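Local atomic coordinates of erythrocyte membrane protein 1 (Plasmodium falciparum, PDB entry 6S8T), a protein that probably binds host cell-surface receptors, here through an ICAM-1-binding DBLbeta domain that is one piece of a much longer malaria parasite protein. Residues 364-367 with 368-372. Numbering follows the deposited sequence.
Sequences KYEE and LYLQA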
ATOM      1  N   LYS A 364       4.983 -13.736  -9.951  1.00 34.59           N
ATOM      2  CA  LYS A 364       4.327 -14.160  -8.719  1.00 35.60           C
ATOM      3  C   LYS A 364       2.814 -14.016  -8.827  1.00 34.61           C
ATOM      4  O   LYS A 364       2.070 -14.887  -8.357  1.00 36.53           O
ATOM      5  CB  LYS A 364       4.866 -13.366  -7.528  1.00 37.12           C
ATOM      6  CG  LYS A 364       4.429 -13.914  -6.176  1.00 40.94           C
ATOM      7  CD  LYS A 364       4.797 -15.386  -6.045  1.00 48.70           C
ATOM      8  CE  LYS A 364       4.309 -15.969  -4.731  1.00 55.68           C
ATOM      9  NZ  LYS A 364       4.917 -15.272  -3.566  1.00 61.85           N
ATOM     10  N   TYR A 365       2.343 -12.927  -9.446  1.00 30.41           N
ATOM     11  CA  TYR A 365       0.912 -12.766  -9.702  1.00 27.80           C
ATOM     12  C   TYR A 365       0.347 -13.980 -10.429  1.00 30.62           C
ATOM     13  O   TYR A 365      -0.664 -14.556 -10.009  1.00 28.85           O
ATOM     14  CB  TYR A 365       0.665 -11.496 -10.521  1.00 26.03           C
ATOM     15  CG  TYR A 365      -0.801 -11.172 -10.779  1.00 27.21           C
ATOM     16  CD1 TYR A 365      -1.539 -11.862 -11.740  1.00 30.23           C
ATOM     17  CD2 TYR A 365      -1.438 -10.159 -10.078  1.00 26.13           C
ATOM     18  CE1 TYR A 365      -2.872 -11.562 -11.976  1.00 30.48           C
ATOM     19  CE2 TYR A 365      -2.768  -9.853 -10.308  1.00 24.70           C
ATOM     20  CZ  TYR A 365      -3.478 -10.551 -11.255  1.00 27.28           C
ATOM     21  OH  TYR A 365      -4.799 -10.235 -11.474  1.00 27.43           O
ATOM     22  N   GLU A 366       0.992 -14.381 -11.528  1.00 32.11           N
ATOM     23  CA  GLU A 366       0.461 -15.458 -12.360  1.00 39.90           C
ATOM     24  C   GLU A 366       0.511 -16.796 -11.634  1.00 39.69           C
ATOM     25  O   GLU A 366      -0.405 -17.614 -11.768  1.00 43.22           O
ATOM     26  CB  GLU A 366       1.235 -15.521 -13.680  1.00 48.25           C
ATOM     27  CG  GLU A 366       0.775 -16.602 -14.650  1.00 60.03           C
ATOM     28  CD  GLU A 366       1.482 -16.518 -15.997  1.00 69.36           C
ATOM     29  OE1 GLU A 366       0.810 -16.661 -17.041  1.00 72.87           O
ATOM     30  OE2 GLU A 366       2.713 -16.304 -16.012  1.00 72.54           O
ATOM     31  N   GLU A 367       1.569 -17.031 -10.854  1.00 38.63           N
ATOM     32  CA  GLU A 367       1.671 -18.269 -10.089  1.00 39.79           C
ATOM     33  C   GLU A 367       0.511 -18.413  -9.112  1.00 36.47           C
ATOM     34  O   GLU A 367      -0.087 -19.491  -9.003  1.00 37.46           O
ATOM     35  CB  GLU A 367       3.010 -18.309  -9.352  1.00 43.98           C
ATOM     36  CG  GLU A 367       3.208 -19.519  -8.462  1.00 53.05           C
ATOM     37  CD  GLU A 367       4.592 -19.563  -7.844  1.00 61.94           C
ATOM     38  OE1 GLU A 367       5.568 -19.188  -8.533  1.00 66.16           O
ATOM     39  OE2 GLU A 367       4.707 -19.965  -6.669  1.00 64.35           O
ATOM     40  N   LEU A 368       0.169 -17.335  -8.403  1.00 31.93           N
ATOM     41  CA  LEU A 368      -0.935 -17.387  -7.450  1.00 33.38           C
ATOM     42  C   LEU A 368      -2.283 -17.509  -8.149  1.00 31.78           C
ATOM     43  O   LEU A 368      -3.190 -18.171  -7.631  1.00 34.00           O
ATOM     44  CB  LEU A 368      -0.914 -16.149  -6.555  1.00 30.50           C
ATOM     45  CG  LEU A 368       0.294 -16.036  -5.627  1.00 36.29           C
ATOM     46  CD1 LEU A 368       0.307 -14.687  -4.930  1.00 37.65           C
ATOM     47  CD2 LEU A 368       0.284 -17.168  -4.614  1.00 38.30           C
ATOM     48  N   TYR A 369      -2.436 -16.877  -9.314  1.00 29.88           N
ATOM     49  CA  TYR A 369      -3.702 -16.949 -10.035  1.00 30.21           C
ATOM     50  C   TYR A 369      -3.957 -18.356 -10.559  1.00 31.81           C
ATOM     51  O   TYR A 369      -5.091 -18.847 -10.509  1.00 28.43           O
ATOM     52  CB  TYR A 369      -3.703 -15.935 -11.179  1.00 33.42           C
ATOM     53  CG  TYR A 369      -5.054 -15.722 -11.820  1.00 37.01           C
ATOM     54  CD1 TYR A 369      -5.934 -14.762 -11.330  1.00 36.90           C
ATOM     55  CD2 TYR A 369      -5.447 -16.471 -12.925  1.00 38.12           C
ATOM     56  CE1 TYR A 369      -7.172 -14.560 -11.918  1.00 35.82           C
ATOM     57  CE2 TYR A 369      -6.679 -16.276 -13.518  1.00 37.02           C
ATOM     58  CZ  TYR A 369      -7.537 -15.320 -13.012  1.00 36.79           C
ATOM     59  OH  TYR A 369      -8.763 -15.126 -13.605  1.00 38.66           O
ATOM     60  N   LEU A 370      -2.912 -19.021 -11.059  1.00 30.83           N
ATOM     61  CA  LEU A 370      -3.068 -20.375 -11.583  1.00 35.38           C
ATOM     62  C   LEU A 370      -3.371 -21.371 -10.471  1.00 39.39           C
ATOM     63  O   LEU A 370      -4.175 -22.293 -10.659  1.00 42.20           O
ATOM     64  CB  LEU A 370      -1.808 -20.791 -12.343  1.00 32.42           C
ATOM     65  CG  LEU A 370      -1.467 -20.007 -13.611  1.00 34.60           C
ATOM     66  CD1 LEU A 370      -0.137 -20.470 -14.177  1.00 36.00           C
ATOM     67  CD2 LEU A 370      -2.570 -20.147 -14.646  1.00 33.21           C
ATOM     68  N   GLN A 371      -2.734 -21.210  -9.309  1.00 37.87           N
ATOM     69  CA  GLN A 371      -2.980 -22.132  -8.207  1.00 40.35           C
ATOM     70  C   GLN A 371      -4.373 -21.952  -7.622  1.00 40.60           C
ATOM     71  O   GLN A 371      -4.952 -22.912  -7.101  1.00 44.29           O
ATOM     72  CB  GLN A 371      -1.918 -21.954  -7.127  1.00 41.83           C
ATOM     73  CG  GLN A 371      -0.532 -22.366  -7.577  1.00 44.42           C
ATOM     74  CD  GLN A 371       0.475 -22.348  -6.452  1.00 50.55           C
ATOM     75  OE1 GLN A 371       1.659 -22.614  -6.658  1.00 55.40           O
ATOM     76  NE2 GLN A 371       0.012 -22.033  -5.252  1.00 52.88           N
ATOM     77  N   ALA A 372      -4.929 -20.742  -7.704  1.00 35.63           N
ATOM     78  CA  ALA A 372      -6.272 -20.505  -7.186  1.00 34.16           C
ATOM     79  C   ALA A 372      -7.312 -21.319  -7.947  1.00 39.22           C
ATOM     80  O   ALA A 372      -8.186 -21.951  -7.341  1.00 41.95           O
ATOM     81  CB  ALA A 372      -6.607 -19.015  -7.251  1.00 31.31           C
TER
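L368 sits one helical turn after K364 and packs against it. Its CG lies 3.5 Å from K364 O and 4.1 Å from K364 CE. The lysine chain bends at chi2 (55°), which brings CE across L368. A second bend at chi4 turns NZ, which forms a salt bridge with D385. L368 N donates to K364 O at 3.1 Å. Three further i to i+4 bonds continue the alpha-helical ladder, from Y369 to Y365, L370 to E366 and Q371 to E367.

E367 and Q371 run side by side and point the same way. Both chains are extended beyond CG. E367 CG lies 3.9 Å from Q371 OE1, and the carboxylate and amide planes are 35° apart. Q371 CG also rests 3.2 Å from E367 O, the acceptor of its own backbone N-H. On the exposed side E366 and L370 pair alongside, and E366 CG lies 4.0 Å from L370 CD1.

Y365 and Y369 meet obliquely on the buried side, where Y365 CE1 lies 4.5 Å from Y369 CD1. Each also makes an edge-to-face contact with F395, and Y365 OH bonds to Y414 O. This is the C-terminal end of helix 335-372. L368 and Y369 pack on helix 388-402, while Y365 reaches helices 293-319 and 417-424.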